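Long-range contacts in Iron(3+)-hydroxamate-binding protein FhuD (Bacillus subtilis subsp. subtilis, PDB 3G9Q), which binds iron(3+)-hydroxamate complexes such as ferrichrome and coprogen and hands them to the membrane permease of the FhuCBGD ABC transporter for iron import: residues A135-K140 against D175-Q179; D209-A213 against F264-L269; G162-G166 against G192-T196; I148-Q152 against R167-Y173; F43-Y47 against D246-F250. All blocks are in the same frame, centred on the assembly; numbering follows the deposited sequence.

Interactions 1 to 4 lie in the lobe built on the mixed sheet, whereas interaction 5 joins that lobe to the one holding the parallel sheet 35-37, 17-19, 74-78, 94-97. Interactions 2 and 4 have centres about 9 Å apart and share neighbouring strands 148-154 and 210-215; interactions 3 and 4 also have centres about 9 Å apart, interaction 3 at the far edge of the same sheet. Interaction 1, its centre about 11 Å from that of interaction 2, adds helix 118-143 as an outer layer. Along the chain, interaction 4 nests inside interaction 1, interaction 3 crosses both, and interaction 2 follows. The loop closed by interaction 5 encloses interactions 1, 3 and 4; interaction 5 crosses interaction 2 and bridges the lobes, between which this family binds ligand.

Interaction 1: residues A135-K140 against D175-Q179; sequences AKTKIK and DLGLQ
Leu176, Lys136 and Leu178 carry most of this contact, in which one flank of helix 118-143 meets the loop that follows helix 169-175. Residues 135-140 are helical, with Lys140 N bonded to Lys136 O at 3.0 Å. Opposite them the chain leaves helix 169-175 through Leu176 (phi/psi -95/-8), turns at Gly177 with positive phi (52/32), and is extended at Leu178 and Gln179. The register is set by CA pairs Lys136-Leu176 at 4.8 Å and Lys140-Leu178 at 7.6 Å. Leu176, in the m,t rotamer, brings its CD2 within 3.8 Å of Lys136 N and 4.2 Å from Ala135 CB. Lys136 keeps chi1 to chi3 at t, so its chain runs along the turn, with CD 3.6 Å from Asp175 O and CE 4.4 Å from Gly177 N. Leu178, also m,t, places CD2 4.1 Å from Ile139 CG2 and 4.3 Å from Lys140 CD; that lysine CD lies 4.2 Å from Leu176 O. Ala135 and Ile139 also touch Thr266 of helix 255-270. Here the long helix that connects the two lobes in this family packs against a loop of the second lobe. Its chemistry is aliphatic, with 311 Å² buried: leucines fill the interior, while the methylenes of two lysines cover the glycine turn, so the contact depends on close fit more than on directed polar bonds.

Interaction 2: residues D209-A213 against F264-L269; sequences DYIFA and FITESL
Phe212 is wedged against helix 264-269 and supplies the largest share of the interface, 111 Å² of its surface being covered. From the m rotamer (chi1 -81°), its ring places CE2 3.4 Å from Phe264 CE2 and CZ 3.9 Å from Ile265 CA. Ser268 OG meets the edge of that ring, 3.6 Å from CE2, and is itself turned back to Phe264 O at 2.5 Å as a hydrogen-bond donor. The Phe212 and Phe264 rings meet obliquely, centroids 5.5 Å apart and planes at 66°; chi1 of Phe264 at t brings its ring nearer. Two residues earlier, Tyr210 (chi1 m) lies with CD2 3.7 Å from CD2 of Leu269, whose m,t rotamer also carries CD2 to 4.2 Å from Phe212 CE1. Residues 210-213 are extended, and Tyr210 and Phe212 direct CB toward the helix while Ile211 faces away. The strand and helix axes approach to 10.6 Å at 136°, with CA pairs Tyr210-Leu269 at 8.0 Å and Phe212-Ile265 at 8.5 Å. This is helix-on-sheet packing in an alpha/beta lobe: strand 210-215 runs between strands 148-154 and 242-244, and helix 255-270 covers one face, Thr266 and Leu269 reaching on to helix 118-143.

Interaction 3: residues G162-G166 against G192-T196; sequences GKDFG and GPGYT
Two irregular turns approach here, nearest at Asp164 and Gly194, whose CA atoms are 5.0 Å apart. Gly162 N donates a hydrogen bond to Gly194 O at 3.0 Å with an N-H...O angle of 142°. Gly194 has phi/psi 123/-10, and an ideal CB there would fall 2.7 Å from Phe165 CD1 and 3.0 Å from Asp164 O, so the close approach depends on its missing side chain. Phe165 (phi/psi -150/30, chi1 -135° between wells) directs its side chain at the turn: CB lies 3.5 Å from Gly194 O and CD1 3.4 Å from Pro193 O. Tyr195, with chi1 p, presents its ring edge to the face of Phe165; the edge-to-face pair has centroids 5.0 Å apart, planes at 52°, and Phe165 CZ 3.9 Å from Tyr195 CD2. The contact thus continues the pairing of strand 157-161 with edge strand 195-198, where Thr196 bonds to Val160, and Lys163 leans on helices 169-175 and 182-189.

Interaction 4: residues I148-Q152 against R167-Y173; sequences ISIMQ and RGGSIIY
At the apolar centre, Ile150 (rotamer m,t) pushes CD1 into the start of helix 169-175, 3.9 Å from Gly169 CA, 4.3 Å from Ile172 CB and 3.7 Å from Tyr173 CE1. Its CG2 lies 4.1 Å from Arg167 CB. Ile148, two residues back and with chi1 t, points the same way and sets CD1 3.3 Å from Ile172 CG2 and 3.8 Å from Tyr173 CZ. The extended segment 148-152 runs nearly antiparallel to the helical residues 169-173, at 169° and 10.0 Å between axes; the CA pairs are Ile150-Gly169 at 7.4 Å and Ile148-Ile172 at 8.2 Å. Gly168, the N-cap residue, and Arg167 both have positive phi (74° and 52°), which turns the chain into the helix. Further out, Tyr173 (chi1 m) donates a very short hydrogen bond from OH to Ile148 O, 2.5 Å, at the ring edge. At the other end of segment 148-152, Gln152 OE1 lies 2.8 Å from Arg167 NE, but at a poor angle for a hydrogen bond; Arg167 NH1 instead makes a weak bond to Phe165 O. The unit is a beta-hairpin, strands 148-154 and 157-161, followed by a helix folded back on one sheet face. There Ile171 and Ile172 meet helix 255-270, while on the other face Ser149 OG bonds to Gly208 N and Ser149 packs on Ile211 of strand 210-215.

Interaction 5: residues F43-Y47 against D246-F250; sequences FKNPY and DPIGF
Van der Waals contact accounts for the meeting of these two loops, which come closest at Asn45 and Gly249 (CA to CA 5.5 Å) and bury 269 Å² in all. Pro46 faces the turn: CG is 3.9 Å from Gly249 CA and 3.6 Å from Asp246 OD2, and CD is 4.2 Å from Ile248 CG2. Ile248 (rotamer m,t) also places CG2 3.8 Å from Lys44 O. In the aromatic part, Tyr47 (chi1 m) presents its ring edge to Gly249, CE1 3.6 Å from that carbonyl O, while its OH lies 4.1 Å from Phe250 CE2. An ideal CB on Gly249 would come within 3.4 Å of both Tyr47 CE1 and Pro46 CG. Hydrogen bonds shape each loop internally. A weak bond from Tyr47 N to Asn45 OD1 at 3.2 Å forms an Asx turn around Pro46, and Phe250 N to Asp246 O, 3.2 Å, closes a turn of helical conformation at 247-249. Asn45 ND2 bonds to Ser257 OG. The contact spans the two lobes, joining the loop after strand 35-37 to that after strand 242-244, beside helix 255-270, where Tyr47 touches Gln261 and Phe264.

Interaction 1: residues A135-K140 against D175-Q179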
# COMPACT_ATOMS: atom_id res chain seq x y z
N ALA A 135 -0.46 11.85 14.10
CA ALA A 135 -1.46 12.11 13.08
C ALA A 135 -2.87 11.75 13.59
O ALA A 135 -3.83 12.47 13.34
CB ALA A 135 -1.13 11.31 11.80
N LYS A 136 -2.97 10.63 14.30
CA LYS A 136 -4.26 10.21 14.84
C LYS A 136 -4.89 11.35 15.62
O LYS A 136 -6.06 11.69 15.41
CB LYS A 136 -4.09 9.01 15.75
CG LYS A 136 -5.37 8.38 16.24
CD LYS A 136 -5.04 7.12 17.04
CE LYS A 136 -6.27 6.24 17.22
NZ LYS A 136 -7.42 7.08 17.63
N THR A 137 -4.12 11.96 16.51
CA THR A 137 -4.60 13.07 17.33
C THR A 137 -4.79 14.36 16.54
O THR A 137 -5.69 15.14 16.81
CB THR A 137 -3.62 13.34 18.51
OG1 THR A 137 -3.39 12.12 19.24
CG2 THR A 137 -4.21 14.37 19.47
N LYS A 138 -3.93 14.57 15.55
CA LYS A 138 -4.02 15.77 14.71
C LYS A 138 -5.28 15.74 13.84
O LYS A 138 -5.93 16.76 13.64
CB LYS A 138 -2.78 15.87 13.83
CG LYS A 138 -2.50 17.27 13.33
CD LYS A 138 -2.82 17.38 11.86
CE LYS A 138 -1.82 18.29 11.15
NZ LYS A 138 -0.46 17.71 11.11
N ILE A 139 -5.61 14.54 13.34
CA ILE A 139 -6.77 14.33 12.49
C ILE A 139 -8.07 14.35 13.31
O ILE A 139 -8.98 15.10 12.97
CB ILE A 139 -6.68 12.96 11.71
CG1 ILE A 139 -5.32 12.80 11.02
CG2 ILE A 139 -7.74 12.88 10.62
CD1 ILE A 139 -4.89 13.92 10.02
N LYS A 140 -8.18 13.54 14.37
CA LYS A 140 -9.42 13.52 15.18
C LYS A 140 -9.82 14.94 15.59
O LYS A 140 -10.99 15.23 15.80
CB LYS A 140 -9.25 12.66 16.45
CG LYS A 140 -8.98 11.16 16.20
CD LYS A 140 -10.23 10.36 15.84
CE LYS A 140 -10.93 9.82 17.07
NZ LYS A 140 -11.34 10.88 18.03
N ASP A 175 -5.42 2.28 12.17
CA ASP A 175 -4.37 3.10 12.77
C ASP A 175 -4.87 4.49 13.16
O ASP A 175 -4.48 5.03 14.19
CB ASP A 175 -3.19 3.27 11.82
CG ASP A 175 -2.50 1.97 11.49
OD1 ASP A 175 -3.02 1.24 10.62
OD2 ASP A 175 -1.44 1.67 12.08
N LEU A 176 -5.73 5.07 12.33
CA LEU A 176 -6.25 6.40 12.61
C LEU A 176 -7.61 6.36 13.32
O LEU A 176 -8.12 7.40 13.76
CB LEU A 176 -6.35 7.19 11.30
CG LEU A 176 -5.04 7.50 10.57
CD1 LEU A 176 -5.35 8.12 9.23
CD2 LEU A 176 -4.18 8.44 11.40
N GLY A 177 -8.17 5.16 13.42
CA GLY A 177 -9.46 4.98 14.08
C GLY A 177 -10.57 5.89 13.58
O GLY A 177 -11.45 6.28 14.34
N LEU A 178 -10.52 6.24 12.29
CA LEU A 178 -11.53 7.10 11.70
C LEU A 178 -12.80 6.29 11.40
O LEU A 178 -12.71 5.09 11.15
CB LEU A 178 -10.94 7.75 10.44
CG LEU A 178 -9.72 8.61 10.78
CD1 LEU A 178 -8.99 9.08 9.50
CD2 LEU A 178 -10.17 9.79 11.61
N GLN A 179 -13.97 6.92 11.46
CA GLN A 179 -15.21 6.17 11.21
C GLN A 179 -15.64 6.08 9.76
O GLN A 179 -15.23 6.87 8.90
CB GLN A 179 -16.38 6.74 12.03
CG GLN A 179 -16.42 6.34 13.49
CD GLN A 179 -15.38 7.08 14.33
OE1 GLN A 179 -15.46 8.31 14.50
NE2 GLN A 179 -14.40 6.34 14.85

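Interaction 2: residues D209-A213 against F264-L269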
# COMPACT_ATOMS: atom_id res chain seq x y z
N ASP A 209 -18.48 11.76 4.62
CA ASP A 209 -18.17 13.19 4.73
C ASP A 209 -16.91 13.53 3.95
O ASP A 209 -16.82 14.58 3.32
CB ASP A 209 -17.98 13.54 6.21
CG ASP A 209 -19.25 13.31 7.03
OD1 ASP A 209 -20.18 14.13 6.92
OD2 ASP A 209 -19.34 12.31 7.77
N TYR A 210 -15.92 12.63 4.02
CA TYR A 210 -14.67 12.80 3.28
C TYR A 210 -14.45 11.58 2.41
O TYR A 210 -14.75 10.46 2.81
CB TYR A 210 -13.48 12.97 4.23
CG TYR A 210 -13.56 14.21 5.08
CD1 TYR A 210 -14.35 14.24 6.23
CD2 TYR A 210 -12.85 15.37 4.73
CE1 TYR A 210 -14.45 15.38 7.02
CE2 TYR A 210 -12.94 16.52 5.51
CZ TYR A 210 -13.74 16.52 6.65
OH TYR A 210 -13.83 17.65 7.44
N ILE A 211 -13.93 11.80 1.21
CA ILE A 211 -13.69 10.70 0.29
C ILE A 211 -12.35 10.72 -0.41
O ILE A 211 -11.88 11.76 -0.86
CB ILE A 211 -14.76 10.67 -0.80
CG1 ILE A 211 -16.16 10.77 -0.17
CG2 ILE A 211 -14.62 9.37 -1.60
CD1 ILE A 211 -16.62 9.75 0.82
N PHE A 212 -11.73 9.56 -0.50
CA PHE A 212 -10.46 9.43 -1.20
C PHE A 212 -10.78 8.61 -2.44
O PHE A 212 -10.81 7.39 -2.38
CB PHE A 212 -9.45 8.67 -0.34
CG PHE A 212 -8.77 9.51 0.70
CD1 PHE A 212 -9.21 9.52 2.01
CD2 PHE A 212 -7.71 10.33 0.34
CE1 PHE A 212 -8.60 10.33 2.95
CE2 PHE A 212 -7.10 11.14 1.28
CZ PHE A 212 -7.55 11.14 2.59
N ALA A 213 -11.04 9.26 -3.56
CA ALA A 213 -11.38 8.50 -4.75
C ALA A 213 -10.36 8.60 -5.85
O ALA A 213 -9.58 9.56 -5.93
CB ALA A 213 -12.74 8.91 -5.27
N PHE A 264 -0.04 11.65 2.83
CA PHE A 264 -1.09 12.11 1.95
C PHE A 264 -2.46 12.13 2.63
O PHE A 264 -3.24 13.06 2.43
CB PHE A 264 -1.15 11.24 0.70
CG PHE A 264 -2.37 11.47 -0.13
CD1 PHE A 264 -2.53 12.65 -0.83
CD2 PHE A 264 -3.37 10.52 -0.19
CE1 PHE A 264 -3.67 12.87 -1.58
CE2 PHE A 264 -4.52 10.73 -0.94
CZ PHE A 264 -4.67 11.91 -1.64
N ILE A 265 -2.76 11.10 3.42
CA ILE A 265 -4.02 11.00 4.15
C ILE A 265 -4.16 12.22 5.09
O ILE A 265 -5.16 12.95 5.04
CB ILE A 265 -4.09 9.71 5.03
CG1 ILE A 265 -3.93 8.44 4.17
CG2 ILE A 265 -5.40 9.70 5.85
CD1 ILE A 265 -3.69 7.15 4.96
N THR A 266 -3.15 12.41 5.93
CA THR A 266 -3.11 13.49 6.91
C THR A 266 -3.18 14.88 6.29
O THR A 266 -4.02 15.69 6.67
CB THR A 266 -1.84 13.38 7.76
OG1 THR A 266 -1.74 12.06 8.31
CG2 THR A 266 -1.87 14.41 8.89
N GLU A 267 -2.29 15.15 5.33
CA GLU A 267 -2.31 16.44 4.67
C GLU A 267 -3.69 16.75 4.09
O GLU A 267 -4.22 17.83 4.32
CB GLU A 267 -1.26 16.49 3.55
CG GLU A 267 -1.33 17.77 2.70
CD GLU A 267 -1.10 19.05 3.50
OE1 GLU A 267 -1.44 20.14 2.99
OE2 GLU A 267 -0.57 19.00 4.64
N SER A 268 -4.27 15.79 3.36
CA SER A 268 -5.59 15.96 2.75
C SER A 268 -6.65 16.33 3.77
O SER A 268 -7.42 17.26 3.56
CB SER A 268 -6.04 14.67 2.06
OG SER A 268 -5.09 14.17 1.15
N LEU A 269 -6.69 15.56 4.86
CA LEU A 269 -7.67 15.77 5.92
C LEU A 269 -7.45 16.95 6.85
O LEU A 269 -8.29 17.20 7.71
CB LEU A 269 -7.80 14.51 6.77
CG LEU A 269 -8.36 13.29 6.06
CD1 LEU A 269 -8.75 12.26 7.11
CD2 LEU A 269 -9.59 13.67 5.24

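Interaction 3: residues G162-G166 against G192-T196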
# COMPACT_ATOMS: atom_id res chain seq x y z
N GLY A 162 -12.73 -1.37 2.36
CA GLY A 162 -12.86 -1.38 3.80
C GLY A 162 -11.48 -1.24 4.40
O GLY A 162 -10.66 -0.47 3.90
N LYS A 163 -11.20 -1.98 5.46
CA LYS A 163 -9.91 -1.89 6.11
C LYS A 163 -8.96 -3.02 5.76
O LYS A 163 -7.75 -2.92 5.99
CB LYS A 163 -10.08 -1.83 7.64
CG LYS A 163 -10.65 -3.09 8.28
CD LYS A 163 -10.79 -2.90 9.79
CE LYS A 163 -11.30 -4.17 10.46
NZ LYS A 163 -11.35 -4.07 11.96
N ASP A 164 -9.48 -4.08 5.17
CA ASP A 164 -8.64 -5.22 4.84
C ASP A 164 -8.41 -5.45 3.36
O ASP A 164 -8.41 -6.58 2.90
CB ASP A 164 -9.21 -6.48 5.49
CG ASP A 164 -8.96 -6.52 6.99
OD1 ASP A 164 -9.75 -5.96 7.77
OD2 ASP A 164 -7.92 -7.11 7.37
N PHE A 165 -8.19 -4.37 2.61
CA PHE A 165 -7.97 -4.54 1.19
C PHE A 165 -7.06 -3.49 0.56
O PHE A 165 -7.21 -3.17 -0.63
CB PHE A 165 -9.31 -4.58 0.46
CG PHE A 165 -9.39 -5.66 -0.56
CD1 PHE A 165 -9.63 -6.97 -0.18
CD2 PHE A 165 -9.13 -5.39 -1.90
CE1 PHE A 165 -9.61 -8.00 -1.12
CE2 PHE A 165 -9.11 -6.41 -2.85
CZ PHE A 165 -9.34 -7.72 -2.47
N GLY A 166 -6.13 -2.95 1.35
CA GLY A 166 -5.22 -1.95 0.83
C GLY A 166 -5.89 -0.61 0.61
O GLY A 166 -6.92 -0.32 1.22
N GLY A 192 -18.06 -8.59 3.94
CA GLY A 192 -17.34 -9.00 2.74
C GLY A 192 -15.89 -9.46 2.82
O GLY A 192 -15.34 -9.70 3.89
N PRO A 193 -15.26 -9.65 1.64
CA PRO A 193 -13.87 -10.09 1.50
C PRO A 193 -12.92 -8.91 1.69
O PRO A 193 -11.72 -9.03 1.47
CB PRO A 193 -13.82 -10.62 0.07
CG PRO A 193 -14.78 -9.70 -0.64
CD PRO A 193 -15.95 -9.66 0.33
N GLY A 194 -13.47 -7.76 2.07
CA GLY A 194 -12.66 -6.58 2.28
C GLY A 194 -13.08 -5.38 1.45
O GLY A 194 -12.58 -4.29 1.65
N TYR A 195 -14.00 -5.60 0.50
CA TYR A 195 -14.51 -4.52 -0.35
C TYR A 195 -15.90 -4.88 -0.88
O TYR A 195 -16.41 -5.96 -0.59
CB TYR A 195 -13.55 -4.25 -1.52
CG TYR A 195 -13.69 -5.21 -2.67
CD1 TYR A 195 -14.53 -4.93 -3.74
CD2 TYR A 195 -13.02 -6.44 -2.65
CE1 TYR A 195 -14.72 -5.84 -4.76
CE2 TYR A 195 -13.20 -7.37 -3.66
CZ TYR A 195 -14.06 -7.06 -4.72
OH TYR A 195 -14.26 -7.97 -5.72
N THR A 196 -16.52 -3.96 -1.62
CA THR A 196 -17.86 -4.17 -2.17
C THR A 196 -17.97 -3.40 -3.48
O THR A 196 -17.69 -2.20 -3.52
CB THR A 196 -18.99 -3.62 -1.24
OG1 THR A 196 -18.88 -4.21 0.06
CG2 THR A 196 -20.37 -3.94 -1.82

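Interaction 4: residues I148-Q152 against R167-Y173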
# COMPACT_ATOMS: atom_id res chain seq x y z
N ILE A 148 -15.41 8.63 6.69
CA ILE A 148 -14.57 8.72 5.52
C ILE A 148 -14.72 7.49 4.65
O ILE A 148 -14.80 6.37 5.16
CB ILE A 148 -13.11 8.94 5.93
CG1 ILE A 148 -12.19 8.48 4.81
CG2 ILE A 148 -12.82 8.23 7.24
CD1 ILE A 148 -11.85 6.97 4.67
N SER A 149 -14.77 7.70 3.34
CA SER A 149 -14.92 6.60 2.38
C SER A 149 -13.67 6.39 1.57
O SER A 149 -12.85 7.28 1.42
CB SER A 149 -16.05 6.88 1.39
OG SER A 149 -17.26 7.22 2.03
N ILE A 150 -13.54 5.19 1.02
CA ILE A 150 -12.42 4.90 0.14
C ILE A 150 -12.99 4.15 -1.06
O ILE A 150 -13.56 3.07 -0.90
CB ILE A 150 -11.35 4.04 0.78
CG1 ILE A 150 -10.82 4.73 2.05
CG2 ILE A 150 -10.24 3.79 -0.24
CD1 ILE A 150 -9.96 3.84 2.95
N MSE A 151 -12.84 4.73 -2.24
CA MSE A 151 -13.36 4.06 -3.42
C MSE A 151 -12.62 4.32 -4.72
O MSE A 151 -12.08 5.41 -4.94
CB MSE A 151 -14.86 4.35 -3.59
CG MSE A 151 -15.31 5.79 -3.33
SE MSE A 151 -17.30 6.06 -3.20
CE MSE A 151 -17.62 5.52 -1.33
N GLN A 152 -12.56 3.29 -5.55
CA GLN A 152 -11.90 3.40 -6.84
C GLN A 152 -12.84 3.00 -7.95
O GLN A 152 -13.70 2.14 -7.78
CB GLN A 152 -10.64 2.53 -6.90
CG GLN A 152 -9.58 2.94 -5.90
CD GLN A 152 -8.35 2.10 -6.03
OE1 GLN A 152 -8.39 0.87 -5.88
NE2 GLN A 152 -7.23 2.74 -6.32
N ARG A 167 -5.32 0.19 -0.28
CA ARG A 167 -5.81 1.53 -0.58
C ARG A 167 -6.00 2.40 0.67
O ARG A 167 -6.94 3.19 0.77
CB ARG A 167 -7.12 1.46 -1.38
CG ARG A 167 -6.95 1.08 -2.84
CD ARG A 167 -6.93 -0.42 -3.02
NE ARG A 167 -6.72 -0.80 -4.42
CZ ARG A 167 -6.92 -2.02 -4.90
NH1 ARG A 167 -7.33 -3.00 -4.10
NH2 ARG A 167 -6.71 -2.27 -6.19
N GLY A 168 -5.07 2.24 1.62
CA GLY A 168 -5.12 3.02 2.85
C GLY A 168 -6.19 2.59 3.83
O GLY A 168 -6.44 3.27 4.82
N GLY A 169 -6.82 1.45 3.54
CA GLY A 169 -7.87 0.94 4.40
C GLY A 169 -7.44 0.67 5.82
O GLY A 169 -8.04 1.19 6.76
N SER A 170 -6.39 -0.13 6.01
CA SER A 170 -5.95 -0.43 7.37
C SER A 170 -5.42 0.82 8.06
O SER A 170 -5.48 0.92 9.28
CB SER A 170 -4.87 -1.54 7.37
OG SER A 170 -3.58 -1.05 7.03
N ILE A 171 -4.93 1.78 7.28
CA ILE A 171 -4.41 3.02 7.86
C ILE A 171 -5.54 3.85 8.46
O ILE A 171 -5.55 4.21 9.65
CB ILE A 171 -3.69 3.92 6.80
CG1 ILE A 171 -2.97 3.06 5.75
CG2 ILE A 171 -2.70 4.84 7.48
CD1 ILE A 171 -1.88 2.08 6.26
N ILE A 172 -6.51 4.15 7.60
CA ILE A 172 -7.67 4.97 7.93
C ILE A 172 -8.66 4.41 8.94
O ILE A 172 -9.12 5.13 9.83
CB ILE A 172 -8.39 5.34 6.63
CG1 ILE A 172 -7.50 6.32 5.85
CG2 ILE A 172 -9.77 5.88 6.94
CD1 ILE A 172 -7.51 7.75 6.37
N TYR A 173 -8.99 3.13 8.81
CA TYR A 173 -9.96 2.56 9.72
C TYR A 173 -9.42 1.88 10.96
O TYR A 173 -10.18 1.60 11.87
CB TYR A 173 -10.88 1.61 8.95
CG TYR A 173 -11.68 2.28 7.85
CD1 TYR A 173 -11.61 1.83 6.53
CD2 TYR A 173 -12.49 3.39 8.13
CE1 TYR A 173 -12.32 2.45 5.51
CE2 TYR A 173 -13.22 4.02 7.10
CZ TYR A 173 -13.12 3.54 5.80
OH TYR A 173 -13.81 4.15 4.79

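Interaction 5: residues F43-Y47 against D246-F250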
# COMPACT_ATOMS: atom_id res chain seq x y z
N PHE A 43 9.90 1.08 -10.11
CA PHE A 43 10.33 2.28 -10.81
C PHE A 43 9.15 3.12 -11.27
O PHE A 43 9.30 3.98 -12.15
CB PHE A 43 11.21 1.90 -12.00
CG PHE A 43 12.39 1.08 -11.62
CD1 PHE A 43 12.23 -0.25 -11.26
CD2 PHE A 43 13.65 1.65 -11.56
CE1 PHE A 43 13.31 -1.00 -10.84
CE2 PHE A 43 14.74 0.91 -11.14
CZ PHE A 43 14.58 -0.42 -10.78
N LYS A 44 7.97 2.88 -10.70
CA LYS A 44 6.80 3.65 -11.06
C LYS A 44 6.11 4.22 -9.83
O LYS A 44 5.39 5.22 -9.91
CB LYS A 44 5.80 2.81 -11.86
CG LYS A 44 6.17 2.61 -13.32
CD LYS A 44 4.98 2.05 -14.08
CE LYS A 44 5.32 1.82 -15.54
NZ LYS A 44 6.48 0.89 -15.69
N ASN A 45 6.34 3.57 -8.69
CA ASN A 45 5.75 4.00 -7.43
C ASN A 45 6.29 5.38 -7.04
O ASN A 45 7.48 5.58 -6.94
CB ASN A 45 6.08 2.98 -6.34
CG ASN A 45 5.38 3.28 -5.04
OD1 ASN A 45 4.55 4.18 -4.95
ND2 ASN A 45 5.70 2.50 -4.02
N PRO A 46 5.40 6.36 -6.82
CA PRO A 46 5.86 7.69 -6.46
C PRO A 46 6.62 7.74 -5.15
O PRO A 46 7.38 8.67 -4.90
CB PRO A 46 4.57 8.50 -6.40
CG PRO A 46 3.57 7.48 -5.96
CD PRO A 46 3.93 6.31 -6.84
N TYR A 47 6.44 6.74 -4.30
CA TYR A 47 7.15 6.77 -3.04
C TYR A 47 8.55 6.15 -3.18
O TYR A 47 9.39 6.25 -2.27
CB TYR A 47 6.32 6.07 -1.94
CG TYR A 47 4.97 6.72 -1.70
CD1 TYR A 47 3.81 5.96 -1.63
CD2 TYR A 47 4.86 8.12 -1.58
CE1 TYR A 47 2.56 6.55 -1.45
CE2 TYR A 47 3.61 8.73 -1.40
CZ TYR A 47 2.46 7.93 -1.35
OH TYR A 47 1.22 8.52 -1.20
N ASP A 246 -3.84 8.31 -5.78
CA ASP A 246 -3.02 7.74 -6.84
C ASP A 246 -2.99 6.22 -6.72
O ASP A 246 -2.46 5.66 -5.75
CB ASP A 246 -1.61 8.33 -6.79
CG ASP A 246 -0.75 7.88 -7.96
OD1 ASP A 246 -1.24 7.93 -9.11
OD2 ASP A 246 0.41 7.49 -7.73
N PRO A 247 -3.54 5.53 -7.73
CA PRO A 247 -3.59 4.07 -7.77
C PRO A 247 -2.27 3.32 -7.60
O PRO A 247 -2.24 2.24 -7.02
CB PRO A 247 -4.30 3.78 -9.10
CG PRO A 247 -3.89 4.93 -9.95
CD PRO A 247 -3.97 6.10 -9.02
N ILE A 248 -1.18 3.89 -8.10
CA ILE A 248 0.14 3.28 -8.01
C ILE A 248 0.76 3.44 -6.62
O ILE A 248 1.45 2.56 -6.11
CB ILE A 248 1.11 3.89 -9.03
CG1 ILE A 248 0.43 3.91 -10.40
CG2 ILE A 248 2.43 3.08 -9.03
CD1 ILE A 248 1.16 4.75 -11.45
N GLY A 249 0.50 4.58 -6.00
CA GLY A 249 1.04 4.83 -4.69
C GLY A 249 0.42 3.94 -3.63
O GLY A 249 1.13 3.46 -2.75
N PHE A 250 -0.89 3.72 -3.72
CA PHE A 250 -1.60 2.89 -2.74
C PHE A 250 -1.67 1.41 -3.09
O PHE A 250 -2.40 0.63 -2.46
CB PHE A 250 -3.00 3.46 -2.54
CG PHE A 250 -3.02 4.71 -1.74
CD1 PHE A 250 -3.38 4.68 -0.39
CD2 PHE A 250 -2.64 5.92 -2.31
CE1 PHE A 250 -3.36 5.85 0.37
CE2 PHE A 250 -2.61 7.10 -1.57
CZ PHE A 250 -2.97 7.07 -0.23